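Long-range contacts in transcriptional regulator (Pyrococcus horikoshii, PDB 1UDD), which is a TenA homologue, a putative transcriptional regulator with the all-helical fold of the TENA/THI-4/PQQC family: residues A[34-39]-A[157-162]; A[41-46]-A[89-94]. One frame throughout, in Å; residues are numbered along the deposited sequence.

Contact 1 of 2, residues A[34-39]-A[157-162]; sequences LPLEKF and KIYREW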
ATOM      1  N   LEU A  34      28.779  27.250  11.807  1.00 41.58           N
ATOM      2  CA  LEU A  34      27.412  27.056  12.265  1.00 41.71           C
ATOM      3  C   LEU A  34      27.293  27.098  13.793  1.00 41.87           C
ATOM      4  O   LEU A  34      28.082  26.472  14.507  1.00 41.60           O
ATOM      5  CB  LEU A  34      26.858  25.715  11.750  1.00 39.43           C
ATOM      6  CG  LEU A  34      25.353  25.534  11.997  1.00 39.19           C
ATOM      7  CD1 LEU A  34      24.597  26.444  11.046  1.00 34.93           C
ATOM      8  CD2 LEU A  34      24.933  24.072  11.789  1.00 41.69           C
ATOM      9  N   PRO A  35      26.318  27.862  14.314  1.00 41.70           N
ATOM     10  CA  PRO A  35      26.136  27.940  15.766  1.00 42.91           C
ATOM     11  C   PRO A  35      25.621  26.582  16.257  1.00 45.05           C
ATOM     12  O   PRO A  35      24.579  26.106  15.802  1.00 46.68           O
ATOM     13  CB  PRO A  35      25.091  29.044  15.924  1.00 43.80           C
ATOM     14  CG  PRO A  35      25.336  29.919  14.731  1.00 42.54           C
ATOM     15  CD  PRO A  35      25.532  28.904  13.629  1.00 42.00           C
ATOM     16  N   LEU A  36      26.356  25.968  17.178  1.00 46.37           N
ATOM     17  CA  LEU A  36      26.013  24.657  17.720  1.00 48.43           C
ATOM     18  C   LEU A  36      24.538  24.469  18.031  1.00 50.02           C
ATOM     19  O   LEU A  36      24.049  23.341  18.051  1.00 53.36           O
ATOM     20  CB  LEU A  36      26.835  24.377  18.978  1.00 47.71           C
ATOM     21  CG  LEU A  36      26.826  22.933  19.485  1.00 49.77           C
ATOM     22  CD1 LEU A  36      27.274  22.006  18.367  1.00 50.11           C
ATOM     23  CD2 LEU A  36      27.752  22.800  20.687  1.00 47.40           C
ATOM     24  N   GLU A  37      23.827  25.564  18.275  1.00 50.85           N
ATOM     25  CA  GLU A  37      22.406  25.479  18.582  1.00 50.78           C
ATOM     26  C   GLU A  37      21.584  25.097  17.365  1.00 49.96           C
ATOM     27  O   GLU A  37      20.586  24.381  17.485  1.00 47.88           O
ATOM     28  CB  GLU A  37      21.884  26.803  19.137  1.00 54.24           C
ATOM     29  CG  GLU A  37      22.184  27.014  20.609  1.00 60.83           C
ATOM     30  CD  GLU A  37      21.818  25.801  21.456  1.00 63.26           C
ATOM     31  OE1 GLU A  37      22.656  24.875  21.571  1.00 63.20           O
ATOM     32  OE2 GLU A  37      20.686  25.773  21.995  1.00 63.73           O
ATOM     33  N   LYS A  38      21.994  25.596  16.201  1.00 46.97           N
ATOM     34  CA  LYS A  38      21.300  25.300  14.958  1.00 43.73           C
ATOM     35  C   LYS A  38      21.532  23.855  14.548  1.00 41.23           C
ATOM     36  O   LYS A  38      20.655  23.225  13.967  1.00 43.01           O
ATOM     37  CB  LYS A  38      21.763  26.243  13.844  1.00 44.00           C
ATOM     38  CG  LYS A  38      21.366  27.684  14.085  1.00 46.71           C
ATOM     39  CD  LYS A  38      21.609  28.553  12.876  1.00 46.66           C
ATOM     40  CE  LYS A  38      20.817  29.846  13.005  1.00 47.53           C
ATOM     41  NZ  LYS A  38      20.925  30.705  11.789  1.00 50.35           N
ATOM     42  N   PHE A  39      22.710  23.330  14.858  1.00 39.54           N
ATOM     43  CA  PHE A  39      23.034  21.948  14.516  1.00 40.48           C
ATOM     44  C   PHE A  39      22.151  21.019  15.335  1.00 41.00           C
ATOM     45  O   PHE A  39      21.626  20.030  14.817  1.00 41.08           O
ATOM     46  CB  PHE A  39      24.514  21.660  14.797  1.00 38.86           C
ATOM     47  CG  PHE A  39      24.974  20.297  14.346  1.00 36.44           C
ATOM     48  CD1 PHE A  39      24.849  19.907  13.016  1.00 38.41           C
ATOM     49  CD2 PHE A  39      25.569  19.416  15.246  1.00 38.04           C
ATOM     50  CE1 PHE A  39      25.311  18.660  12.581  1.00 37.32           C
ATOM     51  CE2 PHE A  39      26.036  18.166  14.830  1.00 40.59           C
ATOM     52  CZ  PHE A  39      25.906  17.787  13.484  1.00 41.55           C
ATOM     53  N   LYS A 157      35.159  19.491  16.164  1.00 48.05           N
ATOM     54  CA  LYS A 157      35.263  18.036  16.028  1.00 48.88           C
ATOM     55  C   LYS A 157      33.979  17.290  15.692  1.00 46.54           C
ATOM     56  O   LYS A 157      33.996  16.362  14.881  1.00 47.09           O
ATOM     57  CB  LYS A 157      35.866  17.414  17.292  1.00 50.41           C
ATOM     58  CG  LYS A 157      36.053  15.897  17.200  1.00 51.93           C
ATOM     59  CD  LYS A 157      36.993  15.377  18.281  1.00 53.57           C
ATOM     60  CE  LYS A 157      37.385  13.924  18.026  1.00 55.13           C
ATOM     61  NZ  LYS A 157      38.551  13.468  18.849  1.00 54.01           N
ATOM     62  N   ILE A 158      32.877  17.675  16.325  1.00 46.99           N
ATOM     63  CA  ILE A 158      31.602  17.013  16.075  1.00 48.13           C
ATOM     64  C   ILE A 158      31.195  17.186  14.614  1.00 48.67           C
ATOM     65  O   ILE A 158      30.746  16.235  13.973  1.00 50.49           O
ATOM     66  CB  ILE A 158      30.486  17.561  16.997  1.00 48.22           C
ATOM     67  CG1 ILE A 158      30.741  17.107  18.439  1.00 47.02           C
ATOM     68  CG2 ILE A 158      29.120  17.055  16.535  1.00 46.68           C
ATOM     69  CD1 ILE A 158      29.667  17.531  19.406  1.00 45.51           C
ATOM     70  N   TYR A 159      31.355  18.400  14.092  1.00 47.13           N
ATOM     71  CA  TYR A 159      31.022  18.662  12.703  1.00 44.53           C
ATOM     72  C   TYR A 159      31.924  17.834  11.793  1.00 44.35           C
ATOM     73  O   TYR A 159      31.476  17.321  10.769  1.00 42.25           O
ATOM     74  CB  TYR A 159      31.201  20.142  12.371  1.00 41.00           C
ATOM     75  CG  TYR A 159      30.226  21.059  13.051  1.00 39.19           C
ATOM     76  CD1 TYR A 159      29.178  20.557  13.817  1.00 40.73           C
ATOM     77  CD2 TYR A 159      30.351  22.441  12.933  1.00 38.97           C
ATOM     78  CE1 TYR A 159      28.279  21.413  14.453  1.00 38.42           C
ATOM     79  CE2 TYR A 159      29.460  23.303  13.562  1.00 35.23           C
ATOM     80  CZ  TYR A 159      28.431  22.786  14.323  1.00 37.97           C
ATOM     81  OH  TYR A 159      27.575  23.640  14.984  1.00 37.46           O
ATOM     82  N   ARG A 160      33.196  17.698  12.161  1.00 46.36           N
ATOM     83  CA  ARG A 160      34.122  16.928  11.338  1.00 47.40           C
ATOM     84  C   ARG A 160      33.734  15.464  11.297  1.00 48.70           C
ATOM     85  O   ARG A 160      33.721  14.855  10.231  1.00 50.83           O
ATOM     86  CB  ARG A 160      35.560  17.041  11.845  1.00 50.87           C
ATOM     87  CG  ARG A 160      36.213  18.397  11.645  1.00 51.78           C
ATOM     88  CD  ARG A 160      37.731  18.257  11.665  1.00 54.38           C
ATOM     89  NE  ARG A 160      38.208  17.608  12.882  1.00 52.29           N
ATOM     90  CZ  ARG A 160      38.334  18.216  14.056  1.00 51.60           C
ATOM     91  NH1 ARG A 160      38.024  19.499  14.182  1.00 50.58           N
ATOM     92  NH2 ARG A 160      38.763  17.535  15.108  1.00 52.00           N
ATOM     93  N   GLU A 161      33.432  14.894  12.456  1.00 47.95           N
ATOM     94  CA  GLU A 161      33.047  13.496  12.512  1.00 49.28           C
ATOM     95  C   GLU A 161      31.811  13.337  11.628  1.00 48.69           C
ATOM     96  O   GLU A 161      31.766  12.487  10.740  1.00 47.93           O
ATOM     97  CB  GLU A 161      32.708  13.093  13.951  1.00 54.81           C
ATOM     98  CG  GLU A 161      33.745  13.504  14.991  1.00 60.69           C
ATOM     99  CD  GLU A 161      33.405  12.999  16.390  1.00 63.86           C
ATOM    100  OE1 GLU A 161      33.618  11.797  16.661  1.00 65.36           O
ATOM    101  OE2 GLU A 161      32.914  13.805  17.215  1.00 64.36           O
ATOM    102  N   TRP A 162      30.818  14.184  11.878  1.00 46.40           N
ATOM    103  CA  TRP A 162      29.569  14.170  11.128  1.00 44.72           C
ATOM    104  C   TRP A 162      29.795  14.179   9.617  1.00 44.88           C
ATOM    105  O   TRP A 162      29.242  13.356   8.891  1.00 41.96           O
ATOM    106  CB  TRP A 162      28.715  15.381  11.516  1.00 42.10           C
ATOM    107  CG  TRP A 162      27.409  15.423  10.800  1.00 38.00           C
ATOM    108  CD1 TRP A 162      26.256  14.781  11.155  1.00 36.69           C
ATOM    109  CD2 TRP A 162      27.132  16.100   9.572  1.00 37.86           C
ATOM    110  NE1 TRP A 162      25.276  15.017  10.221  1.00 39.92           N
ATOM    111  CE2 TRP A 162      25.787  15.825   9.236  1.00 38.73           C
ATOM    112  CE3 TRP A 162      27.893  16.914   8.717  1.00 38.23           C
ATOM    113  CZ2 TRP A 162      25.179  16.336   8.076  1.00 35.07           C
ATOM    114  CZ3 TRP A 162      27.288  17.423   7.563  1.00 36.89           C
ATOM    115  CH2 TRP A 162      25.940  17.129   7.257  1.00 32.53           C
TER
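An aromatic cluster of F39, Y159 and W162 joins the start of helix 36-63 to the short helix 157-164. P35 holds the N-cap position of helix 36-63, where proline fits well, because the helix does not use the N-H of that residue. Just before it, the carbonyl oxygen of L34 accepts a hydrogen bond of 2.9 Å from Y159 OH. The hydroxyl stands above the carbonyl plane, 61° out of it, while L34 O lies at the edge of the tyrosine ring, in its plane. Tyrosine suits this place because its ring packs among apolar groups while its hydroxyl serves a backbone acceptor: L34 CB lies 4.0 Å from Y159 CE2, and L36 CD1 is 4.1 Å from Y159 CE1. With CG anti to its backbone N, F39 reaches toward the tyrosine. The edge of Y159 meets one face of F39, with CE1 3.5 Å from F39 CD2 and the planes at 68°. At its far end F39 becomes the edge partner: CZ comes 3.8 Å from W162 CD1 over the indole face, the planes nearly perpendicular at 88°. I158 adds its CG2 branch, 3.7 Å from F39 CE2. L29 of helix 24-31 touches Y159 and W162, and L90 touches F39. F39 is the face partner in one T-shaped stack and the edge partner in the next, so the three rings form an aromatic cluster between two helices of this all-helical fold.

Contact 2 of 2, residues A[41-46]-A[89-94]; sequences FYVLQD and KLLKEL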
ATOM      1  N   PHE A  41      19.184  21.622  16.510  1.00 37.49           N
ATOM      2  CA  PHE A  41      17.813  21.655  15.998  1.00 38.67           C
ATOM      3  C   PHE A  41      17.697  20.726  14.785  1.00 37.49           C
ATOM      4  O   PHE A  41      16.702  20.011  14.622  1.00 34.64           O
ATOM      5  CB  PHE A  41      17.423  23.066  15.572  1.00 37.72           C
ATOM      6  CG  PHE A  41      16.016  23.169  15.085  1.00 41.97           C
ATOM      7  CD1 PHE A  41      14.961  23.313  15.986  1.00 44.09           C
ATOM      8  CD2 PHE A  41      15.731  23.079  13.728  1.00 40.54           C
ATOM      9  CE1 PHE A  41      13.635  23.367  15.538  1.00 43.43           C
ATOM     10  CE2 PHE A  41      14.417  23.127  13.270  1.00 43.67           C
ATOM     11  CZ  PHE A  41      13.363  23.272  14.177  1.00 43.94           C
ATOM     12  N   TYR A  42      18.723  20.767  13.939  1.00 36.21           N
ATOM     13  CA  TYR A  42      18.793  19.938  12.745  1.00 36.28           C
ATOM     14  C   TYR A  42      18.884  18.461  13.126  1.00 37.28           C
ATOM     15  O   TYR A  42      18.066  17.649  12.674  1.00 37.45           O
ATOM     16  CB  TYR A  42      20.012  20.354  11.898  1.00 35.96           C
ATOM     17  CG  TYR A  42      20.444  19.343  10.854  1.00 35.41           C
ATOM     18  CD1 TYR A  42      19.636  19.044   9.750  1.00 34.00           C
ATOM     19  CD2 TYR A  42      21.654  18.668  10.987  1.00 36.31           C
ATOM     20  CE1 TYR A  42      20.029  18.088   8.807  1.00 35.12           C
ATOM     21  CE2 TYR A  42      22.054  17.714  10.059  1.00 36.50           C
ATOM     22  CZ  TYR A  42      21.237  17.428   8.974  1.00 35.90           C
ATOM     23  OH  TYR A  42      21.628  16.457   8.089  1.00 36.84           O
ATOM     24  N   VAL A  43      19.865  18.107  13.957  1.00 37.92           N
ATOM     25  CA  VAL A  43      20.015  16.715  14.365  1.00 38.58           C
ATOM     26  C   VAL A  43      18.693  16.199  14.923  1.00 39.53           C
ATOM     27  O   VAL A  43      18.245  15.103  14.578  1.00 40.31           O
ATOM     28  CB  VAL A  43      21.136  16.538  15.425  1.00 40.08           C
ATOM     29  CG1 VAL A  43      21.122  15.106  15.971  1.00 39.04           C
ATOM     30  CG2 VAL A  43      22.498  16.828  14.799  1.00 35.53           C
ATOM     31  N   LEU A  44      18.061  17.001  15.773  1.00 40.24           N
ATOM     32  CA  LEU A  44      16.781  16.625  16.365  1.00 41.56           C
ATOM     33  C   LEU A  44      15.754  16.273  15.288  1.00 40.22           C
ATOM     34  O   LEU A  44      15.065  15.254  15.387  1.00 41.40           O
ATOM     35  CB  LEU A  44      16.248  17.764  17.239  1.00 40.26           C
ATOM     36  CG  LEU A  44      16.353  17.593  18.761  1.00 43.50           C
ATOM     37  CD1 LEU A  44      17.741  17.122  19.143  1.00 44.61           C
ATOM     38  CD2 LEU A  44      16.023  18.920  19.449  1.00 43.38           C
ATOM     39  N   GLN A  45      15.653  17.115  14.263  1.00 38.97           N
ATOM     40  CA  GLN A  45      14.715  16.884  13.175  1.00 36.02           C
ATOM     41  C   GLN A  45      15.091  15.632  12.367  1.00 36.84           C
ATOM     42  O   GLN A  45      14.277  15.131  11.589  1.00 36.97           O
ATOM     43  CB  GLN A  45      14.680  18.096  12.242  1.00 38.59           C
ATOM     44  CG  GLN A  45      14.063  19.361  12.821  1.00 37.78           C
ATOM     45  CD  GLN A  45      12.565  19.244  13.045  1.00 41.58           C
ATOM     46  OE1 GLN A  45      11.804  18.937  12.122  1.00 39.57           O
ATOM     47  NE2 GLN A  45      12.131  19.499  14.278  1.00 39.84           N
ATOM     48  N   ASP A  46      16.310  15.123  12.558  1.00 33.27           N
ATOM     49  CA  ASP A  46      16.758  13.939  11.833  1.00 35.90           C
ATOM     50  C   ASP A  46      16.116  12.620  12.235  1.00 37.95           C
ATOM     51  O   ASP A  46      16.155  11.662  11.458  1.00 35.73           O
ATOM     52  CB  ASP A  46      18.275  13.774  11.918  1.00 35.06           C
ATOM     53  CG  ASP A  46      19.014  14.776  11.063  1.00 37.79           C
ATOM     54  OD1 ASP A  46      18.486  15.166  10.000  1.00 36.27           O
ATOM     55  OD2 ASP A  46      20.131  15.170  11.450  1.00 44.12           O
ATOM     56  N   LYS A  89      24.872   8.169  19.465  1.00 45.85           N
ATOM     57  CA  LYS A  89      26.209   8.618  19.858  1.00 47.85           C
ATOM     58  C   LYS A  89      26.384  10.098  19.545  1.00 48.64           C
ATOM     59  O   LYS A  89      27.008  10.834  20.316  1.00 47.68           O
ATOM     60  CB  LYS A  89      27.298   7.810  19.144  1.00 48.18           C
ATOM     61  CG  LYS A  89      27.376   6.363  19.585  1.00 51.92           C
ATOM     62  CD  LYS A  89      28.609   5.650  19.036  1.00 54.54           C
ATOM     63  CE  LYS A  89      28.592   4.170  19.415  1.00 56.34           C
ATOM     64  NZ  LYS A  89      29.737   3.392  18.840  1.00 58.06           N
ATOM     65  N   LEU A  90      25.837  10.528  18.410  1.00 48.12           N
ATOM     66  CA  LEU A  90      25.911  11.929  18.007  1.00 46.01           C
ATOM     67  C   LEU A  90      25.074  12.757  18.977  1.00 46.88           C
ATOM     68  O   LEU A  90      25.515  13.807  19.455  1.00 46.89           O
ATOM     69  CB  LEU A  90      25.379  12.111  16.583  1.00 44.36           C
ATOM     70  CG  LEU A  90      25.122  13.542  16.097  1.00 44.22           C
ATOM     71  CD1 LEU A  90      26.391  14.396  16.236  1.00 42.18           C
ATOM     72  CD2 LEU A  90      24.652  13.494  14.641  1.00 40.47           C
ATOM     73  N   LEU A  91      23.861  12.287  19.257  1.00 45.46           N
ATOM     74  CA  LEU A  91      22.972  12.979  20.187  1.00 45.92           C
ATOM     75  C   LEU A  91      23.666  13.178  21.532  1.00 47.94           C
ATOM     76  O   LEU A  91      23.504  14.216  22.182  1.00 46.91           O
ATOM     77  CB  LEU A  91      21.702  12.163  20.413  1.00 43.73           C
ATOM     78  CG  LEU A  91      20.706  12.080  19.258  1.00 44.41           C
ATOM     79  CD1 LEU A  91      19.680  11.010  19.576  1.00 43.65           C
ATOM     80  CD2 LEU A  91      20.039  13.440  19.032  1.00 39.49           C
ATOM     81  N   LYS A  92      24.434  12.170  21.943  1.00 49.60           N
ATOM     82  CA  LYS A  92      25.145  12.215  23.210  1.00 52.69           C
ATOM     83  C   LYS A  92      26.148  13.365  23.223  1.00 53.46           C
ATOM     84  O   LYS A  92      26.114  14.216  24.117  1.00 53.98           O
ATOM     85  CB  LYS A  92      25.856  10.885  23.476  1.00 54.87           C
ATOM     86  CG  LYS A  92      26.553  10.835  24.838  1.00 59.88           C
ATOM     87  CD  LYS A  92      26.916   9.413  25.269  1.00 62.07           C
ATOM     88  CE  LYS A  92      27.341   9.376  26.743  1.00 62.16           C
ATOM     89  NZ  LYS A  92      27.675   7.998  27.219  1.00 63.17           N
ATOM     90  N   GLU A  93      27.035  13.394  22.230  1.00 51.68           N
ATOM     91  CA  GLU A  93      28.031  14.452  22.129  1.00 50.53           C
ATOM     92  C   GLU A  93      27.376  15.828  22.258  1.00 50.59           C
ATOM     93  O   GLU A  93      28.013  16.781  22.705  1.00 53.27           O
ATOM     94  CB  GLU A  93      28.761  14.385  20.785  1.00 50.84           C
ATOM     95  CG  GLU A  93      29.446  13.073  20.495  1.00 51.39           C
ATOM     96  CD  GLU A  93      30.060  13.043  19.108  1.00 56.89           C
ATOM     97  OE1 GLU A  93      29.366  13.418  18.138  1.00 59.00           O
ATOM     98  OE2 GLU A  93      31.235  12.636  18.980  1.00 61.51           O
ATOM     99  N   LEU A  94      26.110  15.932  21.866  1.00 48.79           N
ATOM    100  CA  LEU A  94      25.383  17.205  21.936  1.00 49.65           C
ATOM    101  C   LEU A  94      24.529  17.348  23.200  1.00 48.19           C
ATOM    102  O   LEU A  94      23.710  18.261  23.300  1.00 46.24           O
ATOM    103  CB  LEU A  94      24.479  17.375  20.700  1.00 50.63           C
ATOM    104  CG  LEU A  94      25.118  17.478  19.307  1.00 51.26           C
ATOM    105  CD1 LEU A  94      24.034  17.355  18.233  1.00 51.46           C
ATOM    106  CD2 LEU A  94      25.861  18.794  19.172  1.00 50.44           C
TER
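L90 is the first residue of 89-94 to meet 41-46. Its CG is anti to the backbone N (chi1 168°), and the CD2 branch comes tip to tip with V43, 4.0 Å from V43 CG2 and almost as near to V43 CG1. L91 follows with CG anti to its carbonyl carbon (chi1 -71°); its side chain crosses V43 obliquely and brings CD2 to 3.6 Å from V43 CG1, the closest approach of the two segments. The same methyl lies a looser 4.3 Å from L44 CD1. L94, the first residue to leave helical geometry after helix 82-93, still points toward 41-46 and sets its CD1 3.8 Å from V43 CG2. V43 thus meets three leucines of 89-94: CG1 meets L91 and CG2 meets L94, while L90 CD2 lies near both methyls. A short beta-branched side chain suits this central place, since its two methyls serve different neighbours, while the longer leucines reach across to it between helix axes 11.0 Å apart. The interface is wholly apolar, as befits largely buried aliphatic groups. The short helical segments run roughly antiparallel, at 152°. The V43 carbonyl accepts a hydrogen bond from Y87 OH, a further tie between the same two helices. Helix 157-164 borders the contact through I158 and W162, which touch L90, while helix 190-213 lies against F41, Y42, Q45 and D46.

How the contacts relate
The two contacts lie on the same side of the chain's centre, their own centres about 9 Å apart. Both draw on helix 36-63: contact 1 uses its start and the residues leading into it, contact 2 the turns just after. Along the chain the order is 34-39, 41-46, 89-94, 157-162, so contact 2 is nested within the loop that contact 1 closes. The packing is continuous between them, with L36 CD1 3.6 Å from L94 CD2 and I158 CD1 3.6 Å from E93 CB. Helices 36-63, 82-93 and 157-164, distant in sequence, thereby meet in one small region of the helical fold.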